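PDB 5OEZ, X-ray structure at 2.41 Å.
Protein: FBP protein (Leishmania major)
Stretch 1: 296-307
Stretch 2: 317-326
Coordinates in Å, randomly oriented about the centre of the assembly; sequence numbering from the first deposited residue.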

# COMPACT_ATOMS: atom_id res chain seq x y z
N GLY C 296 23.80 4.11 -25.31
CA GLY C 296 24.41 3.59 -26.54
C GLY C 296 23.58 3.72 -27.81
O GLY C 296 23.92 3.13 -28.82
N GLY C 297 22.50 4.49 -27.79
CA GLY C 297 21.67 4.71 -28.98
C GLY C 297 22.04 6.01 -29.70
O GLY C 297 23.04 6.63 -29.38
N LYS C 298 21.19 6.41 -30.65
CA LYS C 298 21.31 7.70 -31.34
C LYS C 298 20.04 8.47 -31.17
O LYS C 298 18.95 7.89 -31.06
CB LYS C 298 21.58 7.54 -32.82
CG LYS C 298 22.99 7.07 -33.15
CD LYS C 298 23.31 7.27 -34.62
CE LYS C 298 24.77 6.90 -34.87
NZ LYS C 298 25.19 7.20 -36.26
N ALA C 299 20.21 9.79 -31.15
CA ALA C 299 19.11 10.71 -30.96
C ALA C 299 19.32 11.92 -31.88
O ALA C 299 20.10 12.82 -31.55
CB ALA C 299 19.04 11.14 -29.51
N VAL C 300 18.63 11.94 -33.02
CA VAL C 300 18.82 13.02 -34.00
C VAL C 300 17.54 13.79 -34.30
O VAL C 300 16.42 13.29 -34.08
CB VAL C 300 19.47 12.52 -35.30
CG1 VAL C 300 20.85 11.95 -34.97
CG2 VAL C 300 18.61 11.49 -36.01
N GLY C 301 17.72 15.02 -34.77
CA GLY C 301 16.62 15.90 -35.17
C GLY C 301 16.62 16.04 -36.68
O GLY C 301 16.98 15.11 -37.37
N SER C 302 16.25 17.23 -37.17
CA SER C 302 16.34 17.54 -38.61
C SER C 302 17.78 17.66 -39.14
O SER C 302 18.01 17.44 -40.31
CB SER C 302 15.61 18.84 -38.93
OG SER C 302 14.23 18.71 -38.73
N ASN C 303 18.73 18.02 -38.28
CA ASN C 303 20.10 18.26 -38.72
C ASN C 303 21.11 17.86 -37.64
O ASN C 303 21.77 18.70 -37.04
CB ASN C 303 20.22 19.75 -39.06
CG ASN C 303 21.59 20.14 -39.59
OD1 ASN C 303 22.42 19.29 -39.91
ND2 ASN C 303 21.82 21.44 -39.68
N GLY C 304 21.25 16.55 -37.44
CA GLY C 304 22.24 15.99 -36.53
C GLY C 304 21.70 15.79 -35.14
O GLY C 304 20.48 15.78 -34.91
N ARG C 305 22.63 15.65 -34.21
CA ARG C 305 22.33 15.35 -32.82
C ARG C 305 21.45 16.43 -32.19
O ARG C 305 21.75 17.61 -32.31
CB ARG C 305 23.63 15.24 -32.00
CG ARG C 305 24.48 14.01 -32.33
CD ARG C 305 25.85 14.12 -31.69
NE ARG C 305 25.77 14.01 -30.24
CZ ARG C 305 26.62 14.56 -29.36
NH1 ARG C 305 27.66 15.30 -29.75
NH2 ARG C 305 26.42 14.37 -28.07
N ILE C 306 20.39 15.99 -31.51
CA ILE C 306 19.55 16.88 -30.71
C ILE C 306 20.40 17.69 -29.72
O ILE C 306 20.18 18.90 -29.55
CB ILE C 306 18.50 16.07 -29.89
CG1 ILE C 306 17.49 15.36 -30.80
CG2 ILE C 306 17.74 16.96 -28.91
CD1 ILE C 306 16.61 16.27 -31.63
N LEU C 307 21.35 17.03 -29.06
CA LEU C 307 22.19 17.66 -28.03
C LEU C 307 23.09 18.76 -28.55
O LEU C 307 23.46 19.65 -27.78
CB LEU C 307 23.02 16.62 -27.28
CG LEU C 307 22.23 15.58 -26.46
CD1 LEU C 307 23.19 14.65 -25.73
CD2 LEU C 307 21.27 16.24 -25.47
N ARG C 317 11.06 23.88 -30.67
CA ARG C 317 10.69 22.52 -30.96
C ARG C 317 11.55 21.87 -32.01
O ARG C 317 12.32 22.55 -32.69
CB ARG C 317 9.28 22.47 -31.47
CG ARG C 317 8.27 23.05 -30.51
CD ARG C 317 6.89 22.71 -30.99
NE ARG C 317 5.89 23.26 -30.07
CZ ARG C 317 4.87 22.64 -29.48
NH1 ARG C 317 4.65 21.36 -29.69
NH2 ARG C 317 4.04 23.32 -28.69
N THR C 318 11.44 20.55 -32.09
CA THR C 318 12.23 19.75 -33.00
C THR C 318 11.50 18.43 -33.28
O THR C 318 10.85 17.92 -32.38
CB THR C 318 13.66 19.47 -32.41
OG1 THR C 318 14.39 18.58 -33.26
CG2 THR C 318 13.60 18.85 -31.01
N PRO C 319 11.64 17.88 -34.50
CA PRO C 319 11.34 16.46 -34.70
C PRO C 319 12.40 15.59 -34.06
O PRO C 319 13.48 16.08 -33.71
CB PRO C 319 11.38 16.30 -36.22
CG PRO C 319 12.38 17.30 -36.66
CD PRO C 319 12.25 18.47 -35.71
N VAL C 320 12.11 14.30 -33.88
CA VAL C 320 13.05 13.38 -33.25
C VAL C 320 13.02 12.02 -33.94
O VAL C 320 11.95 11.53 -34.32
CB VAL C 320 12.79 13.18 -31.70
CG1 VAL C 320 12.86 14.50 -30.95
CG2 VAL C 320 11.46 12.49 -31.44
N TYR C 321 14.20 11.41 -34.03
CA TYR C 321 14.40 10.04 -34.45
C TYR C 321 15.38 9.43 -33.43
O TYR C 321 16.57 9.73 -33.45
CB TYR C 321 14.95 10.00 -35.88
CG TYR C 321 14.23 10.94 -36.81
CD1 TYR C 321 14.67 12.25 -36.97
CD2 TYR C 321 13.07 10.55 -37.48
CE1 TYR C 321 14.00 13.13 -37.79
CE2 TYR C 321 12.39 11.43 -38.31
CZ TYR C 321 12.87 12.71 -38.48
OH TYR C 321 12.22 13.62 -39.28
N PHE C 322 14.84 8.60 -32.54
CA PHE C 322 15.57 8.05 -31.38
C PHE C 322 15.60 6.53 -31.42
O PHE C 322 14.58 5.91 -31.67
CB PHE C 322 14.85 8.39 -30.06
CG PHE C 322 14.96 9.83 -29.60
CD1 PHE C 322 15.74 10.78 -30.25
CD2 PHE C 322 14.27 10.22 -28.47
CE1 PHE C 322 15.80 12.08 -29.77
CE2 PHE C 322 14.35 11.51 -27.98
CZ PHE C 322 15.11 12.45 -28.63
N GLY C 323 16.74 5.95 -31.07
CA GLY C 323 16.76 4.55 -30.65
C GLY C 323 18.05 3.83 -30.95
O GLY C 323 19.15 4.41 -30.88
N SER C 324 17.88 2.54 -31.27
CA SER C 324 18.97 1.67 -31.66
C SER C 324 19.77 2.33 -32.77
O SER C 324 19.20 2.88 -33.72
CB SER C 324 18.41 0.33 -32.13
OG SER C 324 17.72 -0.34 -31.09
N ARG C 325 21.09 2.27 -32.66
CA ARG C 325 21.94 3.07 -33.53
C ARG C 325 21.84 2.67 -35.01
O ARG C 325 21.82 3.55 -35.87
CB ARG C 325 23.39 3.16 -33.02
CG ARG C 325 24.16 1.88 -32.84
CD ARG C 325 25.60 2.10 -32.31
NE ARG C 325 26.21 0.86 -31.77
CZ ARG C 325 26.95 -0.01 -32.47
NH1 ARG C 325 27.20 0.18 -33.77
NH2 ARG C 325 27.43 -1.10 -31.87
N GLN C 326 21.78 1.39 -35.32
CA GLN C 326 21.62 0.94 -36.70
C GLN C 326 20.24 1.22 -37.26
O GLN C 326 20.11 1.44 -38.45
CB GLN C 326 21.98 -0.54 -36.85
CG GLN C 326 23.47 -0.80 -36.62
CD GLN C 326 23.84 -2.26 -36.70
OE1 GLN C 326 23.02 -3.12 -37.05
NE2 GLN C 326 25.09 -2.56 -36.40
O HOH W 1 22.12 1.19 -30.07
O HOH W 2 15.67 19.33 -35.51

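What fastens the two stretches together? Four backbone hydrogen bonds do, between the strand segments around Ala-299 and Phe-322, which run antiparallel. Lys-298 N donates to Gly-323 O and Gly-323 N to Lys-298 O, both at 2.9 Å. Two residues further along, Val-300 N reaches Tyr-321 O at 3.1 Å, nearly straight at 175°, and Tyr-321 N reaches Val-300 O at 2.9 Å. The Lys-298 and Val-300 carbonyls also take CA-H contacts: Phe-322 CA lies 3.4 Å from Lys-298 O, and Val-320 CA 3.5 Å from Val-300 O.

How do waters extend this ladder? Beyond each end of it, one water spans the stretches. One lies 2.9 Å from Gly-296 O and accepts from Arg-325 N (3.0 Å). The other accepts from Ser-302 N and donates to Thr-318 OG1, each at 2.7 Å, joining backbone to side chain where direct pairing has ceased.

What packs on the sheet's two faces? Ala-299 and Phe-322 share one. The small methyl of alanine lets the ring come close, with Ala-299 CB 3.4 Å from Phe-322 CE1. Ile-306 points toward the other stretch and extends this packing: its CG1 meets the edge of the ring, 3.8 Å from Phe-322 CE1, while its CD1 lies 4.2 Å from Val-320 CG1. On the face of Lys-298, Val-300 and Tyr-321, Val-300 CG2 packs 4.0 Å from Tyr-321 CB. Ala-299, Phe-322, Ile-306 and Tyr-321 are buried; Lys-298 and Val-300 remain partly exposed.

Why do glycines suit the margins? A CB on Gly-297 would fall 2.5 Å from Gly-323 O, and one on Gly-301 would fall 3.0 Å from Thr-318 OG1; both would clash. Gly-301 CA makes a CA-H...O contact with Pro-319 O at 3.5 Å. Gly-323 is suited for another reason: its phi of 150° would jam a side chain against the preceding carbonyl.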